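Local coordinates for flagellin hook IN motif family (Aeromonas hydrophila subsp. hydrophila, PDB 6XI1), which probably forms part of the extender of a bacterial RTX adhesin, a string of calcium-binding, cadherin-like beta-sandwich repeats that carries the adhesive end toward its target, at residues A34-E37 with D38-T41; D160-G163 with A164-K168; D266-G269 with A270-K274. All coordinates share one frame; numbering follows the deposited sequence.

Interaction 1: A34-E37 with D38-T41; sequences AVTE and DEST. With CA (calcium ion), chain M; CA (calcium ion), chain L.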
loop_
_atom_site.group_PDB
_atom_site.type_symbol
_atom_site.label_atom_id
_atom_site.label_comp_id
_atom_site.label_asym_id
_atom_site.label_seq_id
_atom_site.Cartn_x
_atom_site.Cartn_y
_atom_site.Cartn_z
ATOM N N ALA A 34 0.532 21.177 65.031
ATOM C CA ALA A 34 0.595 20.443 63.747
ATOM C C ALA A 34 0.390 21.453 62.628
ATOM O O ALA A 34 -0.432 22.374 62.792
ATOM C CB ALA A 34 -0.445 19.356 63.706
ATOM N N VAL A 35 1.158 21.310 61.550
ATOM C CA VAL A 35 0.944 22.048 60.278
ATOM C C VAL A 35 1.029 21.002 59.164
ATOM O O VAL A 35 1.701 19.974 59.346
ATOM C CB VAL A 35 1.967 23.185 60.089
ATOM C CG1 VAL A 35 1.806 24.265 61.158
ATOM C CG2 VAL A 35 3.408 22.668 60.056
ATOM N N THR A 36 0.261 21.209 58.103
ATOM C CA THR A 36 0.292 20.381 56.876
ATOM C C THR A 36 0.888 21.256 55.780
ATOM O O THR A 36 0.464 22.424 55.613
ATOM C CB THR A 36 -1.098 19.801 56.556
ATOM O OG1 THR A 36 -1.457 19.004 57.687
ATOM C CG2 THR A 36 -1.123 18.952 55.306
ATOM N N GLU A 37 1.808 20.679 55.014
ATOM C CA GLU A 37 2.323 21.260 53.763
ATOM C C GLU A 37 1.152 21.815 52.953
ATOM O O GLU A 37 0.134 21.107 52.882
ATOM C CB GLU A 37 3.073 20.165 53.003
ATOM C CG GLU A 37 3.438 20.569 51.587
ATOM C CD GLU A 37 4.011 19.455 50.728
ATOM O OE1 GLU A 37 4.303 18.376 51.254
ATOM O OE2 GLU A 37 4.183 19.697 49.550
ATOM N N ASP A 38 1.306 23.018 52.415
ATOM C CA ASP A 38 0.357 23.739 51.526
ATOM C C ASP A 38 -0.996 24.031 52.221
ATOM O O ASP A 38 -1.980 24.318 51.492
ATOM C CB ASP A 38 0.162 22.966 50.210
ATOM C CG ASP A 38 1.456 22.756 49.420
ATOM O OD1 ASP A 38 2.305 23.657 49.419
ATOM O OD2 ASP A 38 1.625 21.658 48.840
ATOM N N GLU A 39 -1.090 23.973 53.557
ATOM C CA GLU A 39 -2.383 24.296 54.250
ATOM C C GLU A 39 -2.591 25.809 54.136
ATOM O O GLU A 39 -3.758 26.271 54.180
ATOM C CB GLU A 39 -2.455 23.799 55.701
ATOM C CG GLU A 39 -1.546 24.561 56.659
ATOM C CD GLU A 39 -1.677 24.207 58.135
ATOM O OE1 GLU A 39 -2.054 23.042 58.443
ATOM O OE2 GLU A 39 -1.396 25.093 58.974
ATOM N N SER A 40 -1.497 26.540 53.956
ATOM C CA SER A 40 -1.437 28.014 53.922
ATOM C C SER A 40 -0.113 28.425 53.279
ATOM O O SER A 40 0.787 27.582 53.195
ATOM C CB SER A 40 -1.571 28.581 55.332
ATOM O OG SER A 40 -0.523 28.124 56.193
ATOM N N THR A 41 -0.003 29.676 52.839
ATOM C CA THR A 41 1.157 30.209 52.087
ATOM C C THR A 41 1.256 31.702 52.384
ATOM O O THR A 41 0.227 32.341 52.576
ATOM C CB THR A 41 1.003 29.905 50.585
ATOM O OG1 THR A 41 2.092 30.508 49.893
ATOM C CG2 THR A 41 -0.298 30.400 49.983
HETATM CA CA CA M . 3.307 20.645 47.615
HETATM CA CA CA L . 5.162 17.368 49.112
HETATM O O HOH W 1 -3.054 22.370 60.647
HETATM O O HOH W 2 1.347 19.396 46.733
HETATM O O HOH W 3 2.490 22.268 46.128
#

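Interaction 2: D160-G163 with A164-K168; sequences DVDG and ADEAK. With CA (calcium ion), chain Q; CA (calcium ion), chain L.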
loop_
_atom_site.group_PDB
_atom_site.type_symbol
_atom_site.label_atom_id
_atom_site.label_comp_id
_atom_site.label_asym_id
_atom_site.label_seq_id
_atom_site.Cartn_x
_atom_site.Cartn_y
_atom_site.Cartn_z
ATOM N N ASP A 160 10.165 14.939 40.691
ATOM C CA ASP A 160 9.135 14.912 41.744
ATOM C C ASP A 160 9.753 15.482 43.016
ATOM O O ASP A 160 10.624 14.858 43.589
ATOM C CB ASP A 160 8.616 13.485 41.952
ATOM C CG ASP A 160 7.315 13.441 42.704
ATOM O OD1 ASP A 160 7.203 14.146 43.761
ATOM O OD2 ASP A 160 6.442 12.618 42.292
ATOM N N VAL A 161 9.226 16.603 43.461
ATOM C CA VAL A 161 9.776 17.335 44.633
ATOM C C VAL A 161 9.619 16.466 45.866
ATOM O O VAL A 161 10.369 16.700 46.785
ATOM C CB VAL A 161 9.150 18.722 44.809
ATOM C CG1 VAL A 161 9.343 19.587 43.570
ATOM C CG2 VAL A 161 7.712 18.641 45.229
ATOM N N ASP A 162 8.770 15.435 45.863
ATOM C CA ASP A 162 8.658 14.549 47.055
ATOM C C ASP A 162 9.856 13.584 47.165
ATOM O O ASP A 162 9.873 12.831 48.125
ATOM C CB ASP A 162 7.352 13.770 47.033
ATOM C CG ASP A 162 6.152 14.688 47.043
ATOM O OD1 ASP A 162 6.181 15.676 47.814
ATOM O OD2 ASP A 162 5.232 14.437 46.225
ATOM N N GLY A 163 10.783 13.596 46.206
ATOM C CA GLY A 163 12.097 12.946 46.362
ATOM C C GLY A 163 12.447 11.975 45.240
ATOM O O GLY A 163 11.570 11.667 44.332
ATOM N N ALA A 164 13.673 11.451 45.336
ATOM C CA ALA A 164 14.274 10.510 44.360
ATOM C C ALA A 164 13.451 9.215 44.320
ATOM O O ALA A 164 13.333 8.668 43.194
ATOM C CB ALA A 164 15.721 10.266 44.698
ATOM N N ASP A 165 12.871 8.804 45.459
ATOM C CA ASP A 165 11.955 7.638 45.604
ATOM C C ASP A 165 10.773 7.727 44.614
ATOM O O ASP A 165 10.364 6.677 44.104
ATOM C CB ASP A 165 11.441 7.461 47.046
ATOM C CG ASP A 165 10.830 8.689 47.744
ATOM O OD1 ASP A 165 10.888 9.835 47.219
ATOM O OD2 ASP A 165 10.310 8.505 48.869
ATOM N N GLU A 166 10.232 8.920 44.353
ATOM C CA GLU A 166 9.039 9.119 43.470
ATOM C C GLU A 166 9.440 9.546 42.047
ATOM O O GLU A 166 8.579 9.506 41.135
ATOM C CB GLU A 166 8.097 10.157 44.081
ATOM C CG GLU A 166 7.501 9.716 45.406
ATOM C CD GLU A 166 6.374 10.574 45.943
ATOM O OE1 GLU A 166 5.808 11.363 45.189
ATOM O OE2 GLU A 166 6.088 10.449 47.132
ATOM N N ALA A 167 10.657 10.030 41.843
ATOM C CA ALA A 167 11.094 10.664 40.567
ATOM C C ALA A 167 11.529 9.539 39.626
ATOM O O ALA A 167 12.714 9.475 39.243
ATOM C CB ALA A 167 12.195 11.710 40.780
ATOM N N LYS A 168 10.596 8.615 39.325
ATOM C CA LYS A 168 10.886 7.409 38.535
ATOM C C LYS A 168 9.560 7.012 37.883
ATOM O O LYS A 168 8.502 7.389 38.443
ATOM C CB LYS A 168 11.248 6.187 39.397
ATOM C CG LYS A 168 12.477 6.281 40.277
ATOM C CD LYS A 168 12.922 4.900 40.741
ATOM C CE LYS A 168 12.578 4.554 42.171
ATOM N NZ LYS A 168 13.769 4.651 43.055
HETATM CA CA CA Q . 4.967 13.177 44.169
HETATM CA CA CA L . 5.162 17.368 49.112
HETATM O O HOH W 4 5.965 10.203 41.150
#

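Interaction 3: D266-G269 with A270-K274; sequences DVDG and ADEAK. With CA (calcium ion), chain R; NA (sodium ion), chain J; CA (calcium ion), chain O.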
loop_
_atom_site.group_PDB
_atom_site.type_symbol
_atom_site.label_atom_id
_atom_site.label_comp_id
_atom_site.label_asym_id
_atom_site.label_seq_id
_atom_site.Cartn_x
_atom_site.Cartn_y
_atom_site.Cartn_z
ATOM N N ASP A 266 -7.218 -5.468 -3.225
ATOM C CA ASP A 266 -6.246 -4.448 -2.755
ATOM C C ASP A 266 -6.289 -4.428 -1.231
ATOM O O ASP A 266 -7.289 -4.037 -0.678
ATOM C CB ASP A 266 -6.517 -3.101 -3.424
ATOM C CG ASP A 266 -5.344 -2.159 -3.334
ATOM O OD1 ASP A 266 -4.786 -2.029 -2.187
ATOM O OD2 ASP A 266 -4.995 -1.519 -4.398
ATOM N N VAL A 267 -5.183 -4.764 -0.573
ATOM C CA VAL A 267 -5.190 -4.762 0.930
ATOM C C VAL A 267 -5.447 -3.353 1.490
ATOM O O VAL A 267 -5.903 -3.231 2.656
ATOM C CB VAL A 267 -3.948 -5.425 1.521
ATOM C CG1 VAL A 267 -3.812 -6.842 1.024
ATOM C CG2 VAL A 267 -2.689 -4.638 1.274
ATOM N N ASP A 268 -5.246 -2.300 0.699
ATOM C CA ASP A 268 -5.537 -0.913 1.148
ATOM C C ASP A 268 -7.028 -0.638 1.223
ATOM O O ASP A 268 -7.349 0.442 1.710
ATOM C CB ASP A 268 -4.839 0.132 0.278
ATOM C CG ASP A 268 -3.365 -0.098 0.239
ATOM O OD1 ASP A 268 -2.774 -0.284 1.365
ATOM O OD2 ASP A 268 -2.839 -0.134 -0.864
ATOM N N GLY A 269 -7.881 -1.559 0.753
ATOM C CA GLY A 269 -9.334 -1.504 1.027
ATOM C C GLY A 269 -10.189 -1.641 -0.236
ATOM O O GLY A 269 -9.645 -1.554 -1.351
ATOM N N ALA A 270 -11.509 -1.746 -0.050
ATOM C CA ALA A 270 -12.528 -1.817 -1.132
ATOM C C ALA A 270 -12.521 -0.545 -1.990
ATOM O O ALA A 270 -12.776 -0.700 -3.185
ATOM C CB ALA A 270 -13.902 -2.066 -0.554
ATOM N N ASP A 271 -12.195 0.625 -1.422
ATOM C CA ASP A 271 -12.010 1.903 -2.175
ATOM C C ASP A 271 -11.038 1.687 -3.366
ATOM O O ASP A 271 -11.245 2.231 -4.464
ATOM C CB ASP A 271 -11.586 3.043 -1.244
ATOM C CG ASP A 271 -10.491 2.752 -0.198
ATOM O OD1 ASP A 271 -9.960 1.594 -0.099
ATOM O OD2 ASP A 271 -10.140 3.711 0.543
ATOM N N GLU A 272 -10.046 0.827 -3.202
ATOM C CA GLU A 272 -8.973 0.619 -4.211
ATOM C C GLU A 272 -9.202 -0.630 -5.050
ATOM O O GLU A 272 -8.494 -0.762 -6.068
ATOM C CB GLU A 272 -7.620 0.546 -3.499
ATOM C CG GLU A 272 -7.185 1.887 -3.008
ATOM C CD GLU A 272 -5.775 2.056 -2.482
ATOM O OE1 GLU A 272 -4.814 1.289 -2.842
ATOM O OE2 GLU A 272 -5.671 2.936 -1.649
ATOM N N ALA A 273 -10.065 -1.547 -4.597
ATOM C CA ALA A 273 -10.215 -2.878 -5.218
ATOM C C ALA A 273 -11.207 -2.744 -6.379
ATOM O O ALA A 273 -12.276 -3.406 -6.350
ATOM C CB ALA A 273 -10.656 -3.930 -4.222
ATOM N N LYS A 274 -10.859 -1.927 -7.368
ATOM C CA LYS A 274 -11.648 -1.801 -8.619
ATOM C C LYS A 274 -10.755 -1.217 -9.713
ATOM O O LYS A 274 -9.635 -0.743 -9.405
ATOM C CB LYS A 274 -12.918 -0.971 -8.423
ATOM C CG LYS A 274 -12.793 0.275 -7.596
ATOM C CD LYS A 274 -14.124 0.984 -7.313
ATOM C CE LYS A 274 -14.699 0.689 -5.946
ATOM N NZ LYS A 274 -15.555 1.804 -5.471
HETATM CA CA CA R . -3.370 -0.222 -3.147
HETATM NA NA NA J . -8.453 2.171 1.907
HETATM CA CA CA O . -0.827 -0.410 2.820
HETATM O O HOH W 5 -5.988 -0.280 -6.699
HETATM O O HOH W 6 -6.871 3.418 0.871
HETATM O O HOH W 7 -10.194 1.302 2.964
HETATM O O HOH W 8 -8.566 4.110 3.157
HETATM O O HOH W 9 -7.174 1.862 4.096
#

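Interaction 1: A34-E37 with D38-T41
Glu37 and Asp38 reach side by side from the middle of a type II beta turn, Thr36 to Glu39, that ends strand 26-36 at the calcium-bound junction between two cadherin-like repeats. Their carboxylates share one calcium ion, bound by Glu37 OE2 at 2.3 Å and by Asp38 OD2 at 2.3 Å, with the two planes turned 65° apart. Glu37 also straddles a second calcium ion with both oxygens, OE1 at 2.5 Å and OE2 at 2.6 Å, so OE2 bridges the two ions. The extended chain of Glu37, with CG trans to the backbone N (chi1 170°), reaches away from the turn to the two calcium ions. Gln96 and Asp129 help complete the shared site, while Asn92 donates to Asp38 OD1, the oxygen that does not bind this calcium ion. The turn itself is closed by Glu39 N bonding to Thr36 O at 3.0 Å. The Glu39 side chain doubles back over the strand end: CG stands between its backbone N and carbonyl carbon (chi1 70°), and OE2 lies 4.0 Å from Val35 CG1. Thr36 N reaches Glu39 OE1 at 3.0 Å, a fairly straight bond that arrives from above the carboxylate plane.

Interaction 2: D160-G163 with A164-K168
Asp160 OD1 is gripped twice, by a calcium ion at 2.5 Å and by Asp162 N at 2.9 Å, and Glu166 OE1 binds the same ion at 2.2 Å. The bond from Asp162 N arrives on the anti side of OD1 and forms an Asx turn that sets the first two ligands against each other. Asp160 chelates the ion, its OD2 also lying at 2.5 Å, whereas Glu166 is monodentate; the carboxylate planes of Asp160 and Glu166 are nearly perpendicular, at 82°. Asp162 splits its carboxylate, OD2 going to this ion and OD1, at 2.4 Å, to a second calcium ion. Water 4 links Asp160 to the backbone, donating to Asp160 OD2 and to Glu166 O. Glu166 is positioned by the bond from its N to Gly163 O (3.1 Å), which also takes a weak bond from Ala167 N. Gly163 turns the chain there at a positive phi of 127°. Asn128, Asp129 and Asp220 complete the first calcium's shell. Asp, Asp and Glu ligands gathered from one short DVDGADE loop make this an acidic interdomain calcium site resembling those between cadherin repeats.

Interaction 3: D266-G269 with A270-K274
Asp266 and Glu272 meet at a calcium ion inside the DVDGADE loop of a cadherin-like repeat, where a type I turn, Asp266 to Gly269, runs into a second bend. The side chain of Asp266 swings its CG opposite the backbone N (chi1 -162°), which points the carboxylate at the ion, bound by both oxygens, while OD1 also receives Asp268 N through its anti lone pair in an Asx turn. For Asp268 the CG is instead trans to the carbonyl carbon (chi1 -56°), which sets the carboxylate between two calcium ions, OD2 to the one shared with Asp266 and OD1 to the next. Glu272, extended beyond CG, crosses Asp268 at a slant, placing OE1 2.1 Å from the shared calcium ion and 3.3 Å from Asp268 CB. Its backbone N bonds to Gly269 O at 3.0 Å. Asn234, Asp235 and Asp326 finish that coordination shell. Asp271 holds its CG over its own backbone, between N and the carbonyl carbon (chi1 45°), and thereby clamps a sodium ion with OD1 at 2.6 Å and OD2 at 2.7 Å. Asp268 O binds the same sodium ion at 2.1 Å. Four waters complete its shell, and one of them, water 6, donates to Glu272 OE2 at 2.8 Å.

In the fold
Interactions 1 and 2 belong to the same repeat junction: their centres lie 20 Å apart and their nearest atoms about 5 Å, without touching, yet one calcium ion takes Glu37 from the first and Asp162 from the second. Leu98, Val127 and Gln96 add to that shared ion. Glu37 bridges it to one further calcium ion and Asp162 to another, giving a chain of three at the junction. Interaction 3 has the same DVDG-ADEAK sequence as interaction 2 and stands one repeat further along, with centres 52 Å apart. There Asp268 plays the part of Asp162, and Glu143 that of Glu37. Such recurring metal-bound junctions are consistent with calcium holding the adhesin extended.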